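Local coordinates for fucolectin-related protein (Streptococcus pneumoniae, PDB 2WMF) that probably hydrolyses glycosidic bonds in host blood-group antigens, as the catalytic module of a pneumococcal family 98 glycoside hydrolase, at residues F186-M191 and E343-S348; S347-F352 and L396-E401; S224-F229 and D236-S241; E150-Y155 and N213-D218. One frame throughout, in Å; residues are numbered along the deposited sequence.

Contacts 3 and 4 belong to the eight-stranded parallel beta/alpha barrel: contact 3 packs helix 219-231 on strand 237-243 near the centre of the chain, and contact 4 joins two loops that follow strands 143-149 and 207-212. Contact 1, its centre about 15 Å from that of contact 3, ties barrel helix 184-192 to a loop after strand 337-340. The same loop runs on into contact 2, which shares Ser347 and Ser348 with contact 1 and lies about 11 Å from it, centre to centre. Along the chain contacts 4 and 3 close in that order within the barrel; contact 1, opening inside contact 4, joins the barrel to the later loop, and contact 2 lies wholly beyond the barrel.

Contact 1 of 4, residues F186-M191 and E343-S348; sequences FWETIM and EGRISS
Glu188 reaches from its helix to the short 3-10 turn at Ile346-Ser348 and grips Ser347 with both carboxylate oxygens. The hydroxyl OG of Ser347 donates to OE1 of Glu188 over 2.6 Å, on the syn side of that oxygen. The second bond, from Ser347 N to Glu188 OE2, is longer at 3.2 Å and also comes in on the syn side, 16° out of the carboxylate plane. With these two bonds from Ser347 and a third from Asn341 to OE2, the carboxylate should be limited in its rotation. What brings it there is a Glu188 chain extended beyond CG, while a chi1 of 53° on Ser347 turns OG toward OE1.

Carbon atoms crowd the same carboxylate: CB of Arg345 and CG2 of Ile346 each lie 3.4 Å from Glu188 OE2. The guanidinium of Arg345 points elsewhere, NE being 5.0 Å from Glu188 OE1, and makes its salt bridge with Glu379. Asn341 bonds to both sides, its ND2 donating to Glu188 OE2 and its OD1 accepting from Ile346 N.

Helix 184-192 thereby holds the loop that follows strand 337-340, joining the barrel to the polypeptide beyond it. On the flanks, Ile346 packs against Ile225 of helix 219-231, and Trp187 and Met191 also lean on that helix.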
loop_
_atom_site.group_PDB
_atom_site.type_symbol
_atom_site.label_atom_id
_atom_site.label_comp_id
_atom_site.label_asym_id
_atom_site.label_seq_id
_atom_site.Cartn_x
_atom_site.Cartn_y
_atom_site.Cartn_z
ATOM N N PHE A 186 -2.858 -0.390 19.122
ATOM C CA PHE A 186 -4.214 -0.488 18.620
ATOM C C PHE A 186 -4.480 -1.924 18.138
ATOM O O PHE A 186 -5.435 -2.584 18.541
ATOM C CB PHE A 186 -4.480 0.541 17.497
ATOM C CG PHE A 186 -5.877 0.460 16.966
ATOM C CD1 PHE A 186 -6.897 1.188 17.540
ATOM C CD2 PHE A 186 -6.183 -0.426 15.943
ATOM C CE1 PHE A 186 -8.211 1.075 17.124
ATOM C CE2 PHE A 186 -7.524 -0.561 15.494
ATOM C CZ PHE A 186 -8.545 0.183 16.115
ATOM N N TRP A 187 -3.641 -2.397 17.231
ATOM C CA TRP A 187 -3.823 -3.742 16.716
ATOM C C TRP A 187 -3.631 -4.791 17.816
ATOM O O TRP A 187 -4.312 -5.859 17.800
ATOM C CB TRP A 187 -2.912 -4.005 15.494
ATOM C CG TRP A 187 -3.432 -3.406 14.243
ATOM C CD1 TRP A 187 -2.825 -2.471 13.469
ATOM C CD2 TRP A 187 -4.656 -3.741 13.559
ATOM N NE1 TRP A 187 -3.596 -2.174 12.373
ATOM C CE2 TRP A 187 -4.736 -2.927 12.413
ATOM C CE3 TRP A 187 -5.705 -4.629 13.824
ATOM C CZ2 TRP A 187 -5.814 -2.991 11.504
ATOM C CZ3 TRP A 187 -6.798 -4.658 12.959
ATOM C CH2 TRP A 187 -6.837 -3.859 11.800
ATOM N N GLU A 188 -2.726 -4.542 18.752
ATOM C CA GLU A 188 -2.578 -5.450 19.901
ATOM C C GLU A 188 -3.929 -5.549 20.649
ATOM O O GLU A 188 -4.400 -6.630 21.052
ATOM C CB GLU A 188 -1.458 -4.971 20.829
ATOM C CG GLU A 188 -0.089 -5.214 20.317
ATOM C CD GLU A 188 1.016 -4.474 21.054
ATOM O OE1 GLU A 188 0.742 -3.810 22.113
ATOM O OE2 GLU A 188 2.177 -4.609 20.596
ATOM N N THR A 189 -4.584 -4.409 20.788
ATOM C CA THR A 189 -5.820 -4.326 21.550
ATOM C C THR A 189 -6.961 -5.023 20.834
ATOM O O THR A 189 -7.739 -5.789 21.449
ATOM C CB THR A 189 -6.149 -2.825 21.876
ATOM O OG1 THR A 189 -5.105 -2.297 22.696
ATOM C CG2 THR A 189 -7.430 -2.710 22.647
ATOM N N ILE A 190 -7.030 -4.829 19.524
ATOM C CA ILE A 190 -8.112 -5.475 18.741
ATOM C C ILE A 190 -8.070 -6.995 18.880
ATOM O O ILE A 190 -9.103 -7.610 19.128
ATOM C CB ILE A 190 -8.068 -5.063 17.227
ATOM C CG1 ILE A 190 -8.286 -3.545 17.121
ATOM C CG2 ILE A 190 -9.018 -5.891 16.358
ATOM C CD1 ILE A 190 -9.420 -3.003 17.850
ATOM N N MET A 191 -6.906 -7.593 18.691
ATOM C CA MET A 191 -6.802 -9.058 18.693
ATOM C C MET A 191 -6.771 -9.672 20.106
ATOM O O MET A 191 -6.933 -10.879 20.271
ATOM C CB MET A 191 -5.674 -9.547 17.769
ATOM C CG MET A 191 -5.806 -10.981 17.250
ATOM S SD MET A 191 -7.302 -11.264 16.278
ATOM C CE MET A 191 -6.859 -10.547 14.663
ATOM N N GLU A 343 5.960 -12.068 26.029
ATOM C CA GLU A 343 6.706 -11.685 27.256
ATOM C C GLU A 343 7.015 -10.179 27.231
ATOM O O GLU A 343 8.130 -9.751 27.580
ATOM C CB GLU A 343 7.995 -12.519 27.426
ATOM C CG GLU A 343 7.724 -14.000 27.426
ATOM C CD GLU A 343 8.938 -14.913 27.370
ATOM O OE1 GLU A 343 10.113 -14.481 27.453
ATOM O OE2 GLU A 343 8.664 -16.125 27.194
ATOM N N GLY A 344 6.033 -9.402 26.776
ATOM C CA GLY A 344 6.175 -7.970 26.592
ATOM C C GLY A 344 5.992 -7.623 25.136
ATOM O O GLY A 344 6.465 -8.354 24.284
ATOM N N ARG A 345 5.350 -6.495 24.849
ATOM C CA ARG A 345 4.806 -6.221 23.520
ATOM C C ARG A 345 5.664 -5.238 22.739
ATOM O O ARG A 345 6.369 -4.391 23.309
ATOM C CB ARG A 345 3.366 -5.712 23.605
ATOM C CG ARG A 345 2.439 -6.701 24.291
ATOM C CD ARG A 345 1.255 -6.089 25.008
ATOM N NE ARG A 345 0.621 -7.143 25.789
ATOM C CZ ARG A 345 1.057 -7.604 26.965
ATOM N NH1 ARG A 345 2.101 -7.040 27.573
ATOM N NH2 ARG A 345 0.471 -8.654 27.522
ATOM N N ILE A 346 5.614 -5.371 21.423
ATOM C CA ILE A 346 6.387 -4.491 20.536
ATOM C C ILE A 346 5.991 -3.001 20.743
ATOM O O ILE A 346 6.819 -2.092 20.544
ATOM C CB ILE A 346 6.260 -4.931 19.044
ATOM C CG1 ILE A 346 7.357 -4.257 18.211
ATOM C CG2 ILE A 346 4.844 -4.655 18.454
ATOM C CD1 ILE A 346 8.734 -4.732 18.541
ATOM N N SER A 347 4.757 -2.751 21.194
ATOM C CA SER A 347 4.325 -1.349 21.535
ATOM C C SER A 347 5.155 -0.718 22.643
ATOM O O SER A 347 5.133 0.507 22.817
ATOM C CB SER A 347 2.846 -1.319 21.955
ATOM O OG SER A 347 2.599 -2.253 22.970
ATOM N N SER A 348 5.842 -1.550 23.424
ATOM C CA SER A 348 6.737 -1.051 24.477
ATOM C C SER A 348 8.224 -1.022 24.077
ATOM O O SER A 348 9.076 -0.762 24.941
ATOM C CB SER A 348 6.565 -1.873 25.742
ATOM O OG SER A 348 7.178 -3.125 25.541
#

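Contact 2 of 4, residues S347-F352 and L396-E401; sequences SSLNGF and LTKNSE
Two type I beta turns, Leu349-Phe352 and Thr397-Ser400, face each other with the CA atoms of Leu349 and Lys398 8.0 Å apart, and the Lys398 side chain spans the gap between them. Fully extended, with CG anti to the backbone N (chi1 -172°) and every later torsion close to 180°, it delivers its ammonium group to Ser348. There NZ of Lys398 donates to OG of Ser348 at 2.8 Å. That hydroxyl is held from behind as well, since it gives its own proton to the carbonyl of Arg345 and takes the ammonium as its donor. A water accepts from Lys398 NZ at 2.6 Å and returns a weak bond to Ser348 O, so the ammonium group has both the serine hydroxyl and a water as acceptors at the protein surface.

The contact lies where the loop after strand 337-340 meets the loop between strand 394-396 and helix 406-413. Leu396 pairs with Val338 and Trp340 through backbone hydrogen bonds, which places the second turn beside the strand from which the first loop departs.

Alongside the polar end, CD2 of Leu349 rests against the aliphatic part of the lysine, 4.0 Å from CE of Lys398 and 4.1 Å from its CG, the two side chains running at a slant to one another. Leu349 also touches Phe339. The lysine's own turn is braced by Thr397 N, which donates almost straight (174°) to Ser400 OG at 2.9 Å.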
loop_
_atom_site.group_PDB
_atom_site.type_symbol
_atom_site.label_atom_id
_atom_site.label_comp_id
_atom_site.label_asym_id
_atom_site.label_seq_id
_atom_site.Cartn_x
_atom_site.Cartn_y
_atom_site.Cartn_z
ATOM N N SER A 347 4.757 -2.751 21.194
ATOM C CA SER A 347 4.325 -1.349 21.535
ATOM C C SER A 347 5.155 -0.718 22.643
ATOM O O SER A 347 5.133 0.507 22.817
ATOM C CB SER A 347 2.846 -1.319 21.955
ATOM O OG SER A 347 2.599 -2.253 22.970
ATOM N N SER A 348 5.842 -1.550 23.424
ATOM C CA SER A 348 6.737 -1.051 24.477
ATOM C C SER A 348 8.224 -1.022 24.077
ATOM O O SER A 348 9.076 -0.762 24.941
ATOM C CB SER A 348 6.565 -1.873 25.742
ATOM O OG SER A 348 7.178 -3.125 25.541
ATOM N N LEU A 349 8.543 -1.333 22.826
ATOM C CA LEU A 349 9.925 -1.267 22.306
ATOM C C LEU A 349 10.043 -0.236 21.170
ATOM O O LEU A 349 10.191 -0.557 19.982
ATOM C CB LEU A 349 10.346 -2.644 21.795
ATOM C CG LEU A 349 10.604 -3.710 22.838
ATOM C CD1 LEU A 349 10.978 -4.990 22.099
ATOM C CD2 LEU A 349 11.716 -3.277 23.828
ATOM N N ASN A 350 9.940 1.029 21.513
ATOM C CA ASN A 350 9.896 2.057 20.463
ATOM C C ASN A 350 11.215 2.429 19.714
ATOM O O ASN A 350 11.121 2.975 18.584
ATOM C CB ASN A 350 9.464 3.393 21.128
ATOM C CG ASN A 350 7.998 3.398 21.639
ATOM O OD1 ASN A 350 7.299 2.381 21.609
ATOM N ND2 ASN A 350 7.538 4.581 22.120
ATOM N N GLY A 351 12.399 1.970 20.105
ATOM C CA GLY A 351 13.438 1.672 19.076
ATOM C C GLY A 351 13.767 0.396 18.364
ATOM O O GLY A 351 14.894 0.263 17.841
ATOM N N PHE A 352 12.823 -0.530 18.304
ATOM C CA PHE A 352 13.156 -1.848 17.806
ATOM C C PHE A 352 13.744 -1.809 16.393
ATOM O O PHE A 352 14.654 -2.567 16.099
ATOM C CB PHE A 352 11.938 -2.786 17.845
ATOM C CG PHE A 352 12.259 -4.204 17.430
ATOM C CD1 PHE A 352 12.909 -5.097 18.312
ATOM C CD2 PHE A 352 11.942 -4.646 16.167
ATOM C CE1 PHE A 352 13.195 -6.395 17.906
ATOM C CE2 PHE A 352 12.236 -5.920 15.762
ATOM C CZ PHE A 352 12.850 -6.815 16.625
ATOM N N LEU A 396 12.073 -14.549 19.134
ATOM C CA LEU A 396 12.560 -13.459 20.020
ATOM C C LEU A 396 11.398 -12.970 20.860
ATOM O O LEU A 396 10.274 -12.934 20.387
ATOM C CB LEU A 396 13.142 -12.287 19.212
ATOM C CG LEU A 396 14.489 -12.568 18.544
ATOM C CD1 LEU A 396 14.853 -11.453 17.574
ATOM C CD2 LEU A 396 15.576 -12.785 19.603
ATOM N N THR A 397 11.669 -12.630 22.108
ATOM C CA THR A 397 10.693 -11.961 22.957
ATOM C C THR A 397 11.398 -10.759 23.601
ATOM O O THR A 397 12.611 -10.558 23.421
ATOM C CB THR A 397 10.164 -12.888 24.069
ATOM O OG1 THR A 397 11.178 -13.089 25.063
ATOM C CG2 THR A 397 9.655 -14.235 23.525
ATOM N N LYS A 398 10.641 -9.929 24.309
ATOM C CA LYS A 398 11.202 -8.737 24.887
ATOM C C LYS A 398 12.272 -9.088 25.911
ATOM O O LYS A 398 13.175 -8.298 26.108
ATOM C CB LYS A 398 10.131 -7.901 25.559
ATOM C CG LYS A 398 10.650 -6.500 26.044
ATOM C CD LYS A 398 9.526 -5.597 26.501
ATOM C CE LYS A 398 10.095 -4.408 27.251
ATOM N NZ LYS A 398 9.036 -3.507 27.580
ATOM N N ASN A 399 12.191 -10.279 26.484
ATOM C CA ASN A 399 13.152 -10.777 27.485
ATOM C C ASN A 399 14.291 -11.636 26.914
ATOM O O ASN A 399 15.128 -12.186 27.653
ATOM C CB ASN A 399 12.372 -11.571 28.526
ATOM C CG ASN A 399 11.499 -10.667 29.417
ATOM O OD1 ASN A 399 11.672 -9.434 29.456
ATOM N ND2 ASN A 399 10.552 -11.278 30.122
ATOM N N SER A 400 14.377 -11.692 25.601
ATOM C CA SER A 400 15.473 -12.409 24.959
ATOM C C SER A 400 16.827 -11.773 25.264
ATOM O O SER A 400 17.039 -10.597 24.974
ATOM C CB SER A 400 15.276 -12.479 23.442
ATOM O OG SER A 400 14.261 -13.419 23.135
ATOM N N GLU A 401 17.749 -12.574 25.795
ATOM C CA GLU A 401 19.118 -12.092 26.081
ATOM C C GLU A 401 19.775 -11.477 24.856
ATOM O O GLU A 401 20.559 -10.534 24.961
ATOM C CB GLU A 401 19.993 -13.245 26.592
ATOM C CG GLU A 401 19.659 -13.667 27.996
ATOM C CD GLU A 401 20.366 -12.824 29.044
ATOM O OE1 GLU A 401 21.293 -13.351 29.702
ATOM O OE2 GLU A 401 20.006 -11.627 29.202
HETATM O O HOH W 1 9.564 -1.030 28.280
#

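Contact 3 of 4, residues S224-F229 and D236-S241; sequences SIVSGF and DNWGSS
Trp238 lays its indole against the helix at Val226 and Ser227. Before the tryptophan comes Asn237, whose OD1 is hydrogen-bonded to Thr288 OG1 and whose ND2 is bonded to the carbonyl O of Ile33. At Trp238 a chi1 of 75° sets CG between the backbone N and the carbonyl carbon and turns one indole face to the helix. Over that face lies CB of Ser227, 3.8 Å from the centroid of the five-membered ring and 27° off its normal, a CH-pi contact whose closest carbon is CE2 of Trp238, at 3.4 Å. The serine hydroxyl is not the group that meets the ring: OG bonds back to the carbonyl of Asp223 within the helix. CG1 of Val226 approaches obliquely, 3.9 Å from CE3 of Trp238, while the indole NE1 is satisfied by Gly285 O. At Gly239 the strand pairs by backbone bonds with Leu209 and Thr211.

Helix 219-231 thus packs on the strand following it, within the beta-alpha-beta unit 207-212, 219-231, 237-243 of the barrel; Trp187 of helix 184-192 also touches Val226.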
loop_
_atom_site.group_PDB
_atom_site.type_symbol
_atom_site.label_atom_id
_atom_site.label_comp_id
_atom_site.label_asym_id
_atom_site.label_seq_id
_atom_site.Cartn_x
_atom_site.Cartn_y
_atom_site.Cartn_z
ATOM N N SER A 224 4.536 -5.197 10.637
ATOM C CA SER A 224 4.968 -6.454 11.276
ATOM C C SER A 224 3.776 -7.184 11.903
ATOM O O SER A 224 3.637 -8.437 11.815
ATOM C CB SER A 224 6.050 -6.208 12.333
ATOM O OG SER A 224 7.280 -5.845 11.728
ATOM N N ILE A 225 2.941 -6.443 12.616
ATOM C CA ILE A 225 1.814 -7.024 13.344
ATOM C C ILE A 225 0.715 -7.466 12.382
ATOM O O ILE A 225 0.140 -8.549 12.521
ATOM C CB ILE A 225 1.231 -5.993 14.370
ATOM C CG1 ILE A 225 2.207 -5.763 15.500
ATOM C CG2 ILE A 225 -0.111 -6.457 14.933
ATOM C CD1 ILE A 225 1.784 -4.578 16.427
ATOM N N VAL A 226 0.388 -6.607 11.427
ATOM C CA VAL A 226 -0.711 -6.912 10.495
ATOM C C VAL A 226 -0.320 -8.105 9.603
ATOM O O VAL A 226 -1.116 -9.053 9.435
ATOM C CB VAL A 226 -1.209 -5.683 9.738
ATOM C CG1 VAL A 226 -2.213 -6.065 8.604
ATOM C CG2 VAL A 226 -1.812 -4.616 10.743
ATOM N N SER A 227 0.872 -8.073 9.020
ATOM C CA SER A 227 1.309 -9.223 8.236
ATOM C C SER A 227 1.471 -10.452 9.177
ATOM O O SER A 227 1.183 -11.609 8.794
ATOM C CB SER A 227 2.569 -8.920 7.424
ATOM O OG SER A 227 3.745 -8.895 8.183
ATOM N N GLY A 228 1.830 -10.231 10.426
ATOM C CA GLY A 228 1.916 -11.311 11.424
ATOM C C GLY A 228 0.561 -11.996 11.658
ATOM O O GLY A 228 0.500 -13.226 11.824
ATOM N N PHE A 229 -0.528 -11.229 11.646
ATOM C CA PHE A 229 -1.903 -11.816 11.757
ATOM C C PHE A 229 -2.185 -12.792 10.604
ATOM O O PHE A 229 -2.745 -13.868 10.799
ATOM C CB PHE A 229 -2.976 -10.722 11.729
ATOM C CG PHE A 229 -3.031 -9.813 12.958
ATOM C CD1 PHE A 229 -2.752 -10.263 14.231
ATOM C CD2 PHE A 229 -3.445 -8.507 12.793
ATOM C CE1 PHE A 229 -2.894 -9.411 15.311
ATOM C CE2 PHE A 229 -3.577 -7.666 13.848
ATOM C CZ PHE A 229 -3.290 -8.085 15.100
ATOM N N ASP A 236 -7.026 -14.260 5.912
ATOM C CA ASP A 236 -6.410 -14.932 4.744
ATOM C C ASP A 236 -5.650 -13.983 3.814
ATOM O O ASP A 236 -4.941 -14.421 2.892
ATOM C CB ASP A 236 -7.455 -15.730 3.963
ATOM C CG ASP A 236 -7.729 -17.106 4.557
ATOM O OD1 ASP A 236 -7.407 -17.309 5.739
ATOM O OD2 ASP A 236 -8.289 -17.964 3.809
ATOM N N ASN A 237 -5.875 -12.692 4.018
ATOM C CA ASN A 237 -5.231 -11.645 3.231
ATOM C C ASN A 237 -4.970 -10.463 4.137
ATOM O O ASN A 237 -5.721 -10.215 5.097
ATOM C CB ASN A 237 -6.144 -11.203 2.068
ATOM C CG ASN A 237 -6.318 -12.297 1.041
ATOM O OD1 ASN A 237 -5.431 -12.516 0.207
ATOM N ND2 ASN A 237 -7.466 -13.033 1.103
ATOM N N TRP A 238 -3.894 -9.753 3.842
ATOM C CA TRP A 238 -3.661 -8.444 4.456
ATOM C C TRP A 238 -3.371 -7.396 3.383
ATOM O O TRP A 238 -3.036 -7.724 2.233
ATOM C CB TRP A 238 -2.534 -8.474 5.508
ATOM C CG TRP A 238 -1.110 -8.550 5.008
ATOM C CD1 TRP A 238 -0.432 -9.663 4.610
ATOM C CD2 TRP A 238 -0.159 -7.474 4.971
ATOM N NE1 TRP A 238 0.877 -9.344 4.299
ATOM C CE2 TRP A 238 1.051 -7.991 4.474
ATOM C CE3 TRP A 238 -0.225 -6.116 5.285
ATOM C CZ2 TRP A 238 2.201 -7.206 4.326
ATOM C CZ3 TRP A 238 0.905 -5.347 5.101
ATOM C CH2 TRP A 238 2.108 -5.894 4.638
ATOM N N GLY A 239 -3.383 -6.133 3.793
ATOM C CA GLY A 239 -2.975 -5.085 2.883
ATOM C C GLY A 239 -2.883 -3.729 3.538
ATOM O O GLY A 239 -2.507 -3.639 4.717
ATOM N N SER A 240 -3.205 -2.695 2.755
ATOM C CA SER A 240 -2.971 -1.304 3.148
ATOM C C SER A 240 -3.963 -0.345 2.576
ATOM O O SER A 240 -4.468 -0.533 1.461
ATOM C CB SER A 240 -1.580 -0.871 2.622
ATOM O OG SER A 240 -1.441 -1.189 1.219
ATOM N N SER A 241 -4.209 0.730 3.346
ATOM C CA SER A 241 -4.703 1.983 2.786
ATOM C C SER A 241 -3.510 2.927 2.810
ATOM O O SER A 241 -3.048 3.336 3.867
ATOM C CB SER A 241 -5.825 2.609 3.605
ATOM O OG SER A 241 -6.092 3.923 3.147
#

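Contact 4 of 4, residues E150-Y155 and N213-D218; sequences ENYWIY and NTPIRD
Tyr152 carries this contact, its ring lying against Pro215 and its hydroxyl reaching Thr214. From CB, with chi1 at 44°, the ring swings over toward Pro215 in the loop 213-218. The proline covers one face: its CG stands 3.9 Å from the Tyr152 centroid and 14° off the ring normal, a CH-pi contact displaced toward the rim. Of the ring atoms beneath it, CD1 of Tyr152 is 4.1 Å from CB of Pro215, and the next atom, CE1, comes closer, to 3.6 Å from the same CB. Across the ring, CE2 lies near CD and CG of the proline. Further out, CZ of Tyr152 meets CD of Pro215 at 3.7 Å. At the tip, OH of Tyr152 sits 3.3 Å from CB of Thr214, whose side chain crosses the tyrosine at about a right angle. The threonine hydroxyl is engaged with Asp243 and Lys212.

Behind the tyrosine, the indole of Trp153 donates through NE1 to OE2 of Glu150 at 2.8 Å, while OE1 of that glutamate forms a salt bridge with Lys212.

Both segments make type I turns in loops after strands 143-149 and 207-212, at the C-terminal ends of barrel strands. In beta/alpha-barrel enzymes that is the end where the active site is found.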
loop_
_atom_site.group_PDB
_atom_site.type_symbol
_atom_site.label_atom_id
_atom_site.label_comp_id
_atom_site.label_asym_id
_atom_site.label_seq_id
_atom_site.Cartn_x
_atom_site.Cartn_y
_atom_site.Cartn_z
ATOM N N GLU A 150 -10.343 3.354 10.227
ATOM C CA GLU A 150 -9.797 4.466 11.041
ATOM C C GLU A 150 -10.455 4.654 12.411
ATOM O O GLU A 150 -11.473 5.311 12.525
ATOM C CB GLU A 150 -9.851 5.809 10.315
ATOM C CG GLU A 150 -9.109 6.909 11.055
ATOM C CD GLU A 150 -9.248 8.250 10.319
ATOM O OE1 GLU A 150 -8.933 8.343 9.094
ATOM O OE2 GLU A 150 -9.739 9.208 10.966
ATOM N N ASN A 151 -9.774 4.177 13.449
ATOM C CA ASN A 151 -10.252 4.276 14.832
ATOM C C ASN A 151 -9.154 4.519 15.860
ATOM O O ASN A 151 -9.434 4.567 17.037
ATOM C CB ASN A 151 -10.996 2.984 15.222
ATOM C CG ASN A 151 -12.156 2.672 14.317
ATOM O OD1 ASN A 151 -13.253 3.164 14.532
ATOM N ND2 ASN A 151 -11.909 1.845 13.285
ATOM N N TYR A 152 -7.909 4.637 15.403
ATOM C CA TYR A 152 -6.752 4.714 16.337
ATOM C C TYR A 152 -6.839 5.938 17.282
ATOM O O TYR A 152 -6.266 5.909 18.372
ATOM C CB TYR A 152 -5.392 4.642 15.565
ATOM C CG TYR A 152 -5.390 5.519 14.333
ATOM C CD1 TYR A 152 -5.263 6.921 14.415
ATOM C CD2 TYR A 152 -5.565 4.973 13.070
ATOM C CE1 TYR A 152 -5.324 7.707 13.254
ATOM C CE2 TYR A 152 -5.631 5.738 11.961
ATOM C CZ TYR A 152 -5.496 7.114 12.042
ATOM O OH TYR A 152 -5.608 7.847 10.854
ATOM N N TRP A 153 -7.534 6.986 16.862
ATOM C CA TRP A 153 -7.654 8.185 17.681
ATOM C C TRP A 153 -8.909 8.256 18.543
ATOM O O TRP A 153 -9.125 9.246 19.282
ATOM C CB TRP A 153 -7.534 9.447 16.814
ATOM C CG TRP A 153 -8.591 9.560 15.736
ATOM C CD1 TRP A 153 -8.543 8.988 14.505
ATOM C CD2 TRP A 153 -9.835 10.289 15.795
ATOM N NE1 TRP A 153 -9.692 9.281 13.800
ATOM C CE2 TRP A 153 -10.485 10.108 14.561
ATOM C CE3 TRP A 153 -10.456 11.095 16.768
ATOM C CZ2 TRP A 153 -11.715 10.696 14.264
ATOM C CZ3 TRP A 153 -11.692 11.692 16.450
ATOM C CH2 TRP A 153 -12.317 11.470 15.234
ATOM N N ILE A 154 -9.724 7.210 18.462
ATOM C CA ILE A 154 -11.089 7.252 19.024
ATOM C C ILE A 154 -11.590 5.838 19.353
ATOM O O ILE A 154 -12.709 5.435 19.023
ATOM C CB ILE A 154 -12.015 8.089 18.092
ATOM C CG1 ILE A 154 -13.377 8.373 18.698
ATOM C CG2 ILE A 154 -12.152 7.470 16.687
ATOM C CD1 ILE A 154 -13.973 9.693 18.190
ATOM N N TYR A 155 -10.712 5.066 19.976
ATOM C CA TYR A 155 -10.997 3.660 20.263
ATOM C C TYR A 155 -12.109 3.537 21.320
ATOM O O TYR A 155 -12.174 4.316 22.288
ATOM C CB TYR A 155 -9.746 2.954 20.746
ATOM C CG TYR A 155 -9.996 1.507 21.099
ATOM C CD1 TYR A 155 -10.223 0.576 20.086
ATOM C CD2 TYR A 155 -10.077 1.055 22.435
ATOM C CE1 TYR A 155 -10.500 -0.757 20.381
ATOM C CE2 TYR A 155 -10.340 -0.311 22.729
ATOM C CZ TYR A 155 -10.536 -1.199 21.675
ATOM O OH TYR A 155 -10.847 -2.571 21.852
ATOM N N ASN A 213 -1.595 4.318 7.253
ATOM C CA ASN A 213 -0.444 5.044 7.822
ATOM C C ASN A 213 -0.537 6.577 7.928
ATOM O O ASN A 213 0.470 7.265 8.157
ATOM C CB ASN A 213 0.851 4.561 7.179
ATOM C CG ASN A 213 0.955 4.846 5.726
ATOM O OD1 ASN A 213 0.096 5.515 5.126
ATOM N ND2 ASN A 213 2.040 4.320 5.111
ATOM N N THR A 214 -1.757 7.067 7.881
ATOM C CA THR A 214 -2.106 8.465 8.143
ATOM C C THR A 214 -1.452 9.105 9.391
ATOM O O THR A 214 -0.992 10.257 9.283
ATOM C CB THR A 214 -3.654 8.577 8.319
ATOM O OG1 THR A 214 -4.332 7.763 7.336
ATOM C CG2 THR A 214 -4.142 10.037 8.215
ATOM N N PRO A 215 -1.507 8.425 10.558
ATOM C CA PRO A 215 -1.089 9.111 11.789
ATOM C C PRO A 215 0.417 9.200 12.022
ATOM O O PRO A 215 0.851 9.607 13.112
ATOM C CB PRO A 215 -1.759 8.293 12.896
ATOM C CG PRO A 215 -1.709 6.869 12.342
ATOM C CD PRO A 215 -1.997 7.055 10.874
ATOM N N ILE A 216 1.213 8.844 11.000
ATOM C CA ILE A 216 2.653 9.092 11.006
ATOM C C ILE A 216 3.331 8.609 12.268
ATOM O O ILE A 216 4.116 9.328 12.922
ATOM C CB ILE A 216 3.035 10.564 10.612
ATOM C CG1 ILE A 216 2.422 11.619 11.520
ATOM C CG2 ILE A 216 2.667 10.840 9.172
ATOM C CD1 ILE A 216 3.086 12.983 11.333
ATOM N N ARG A 217 3.032 7.358 12.593
ATOM C CA ARG A 217 3.630 6.648 13.750
ATOM C C ARG A 217 3.528 5.151 13.461
ATOM O O ARG A 217 2.614 4.696 12.736
ATOM C CB ARG A 217 2.845 6.875 15.041
ATOM C CG ARG A 217 2.610 8.248 15.500
ATOM C CD ARG A 217 1.753 8.134 16.783
ATOM N NE ARG A 217 2.470 7.363 17.798
ATOM C CZ ARG A 217 3.473 7.826 18.541
ATOM N NH1 ARG A 217 3.880 9.103 18.433
ATOM N NH2 ARG A 217 4.072 7.008 19.397
ATOM N N ASP A 218 4.466 4.404 14.003
ATOM C CA ASP A 218 4.375 2.963 14.041
ATOM C C ASP A 218 4.288 2.307 12.684
ATOM O O ASP A 218 3.706 1.221 12.571
ATOM C CB ASP A 218 3.162 2.504 14.883
ATOM C CG ASP A 218 3.345 2.733 16.363
ATOM O OD1 ASP A 218 4.430 3.195 16.801
ATOM O OD2 ASP A 218 2.393 2.439 17.129
#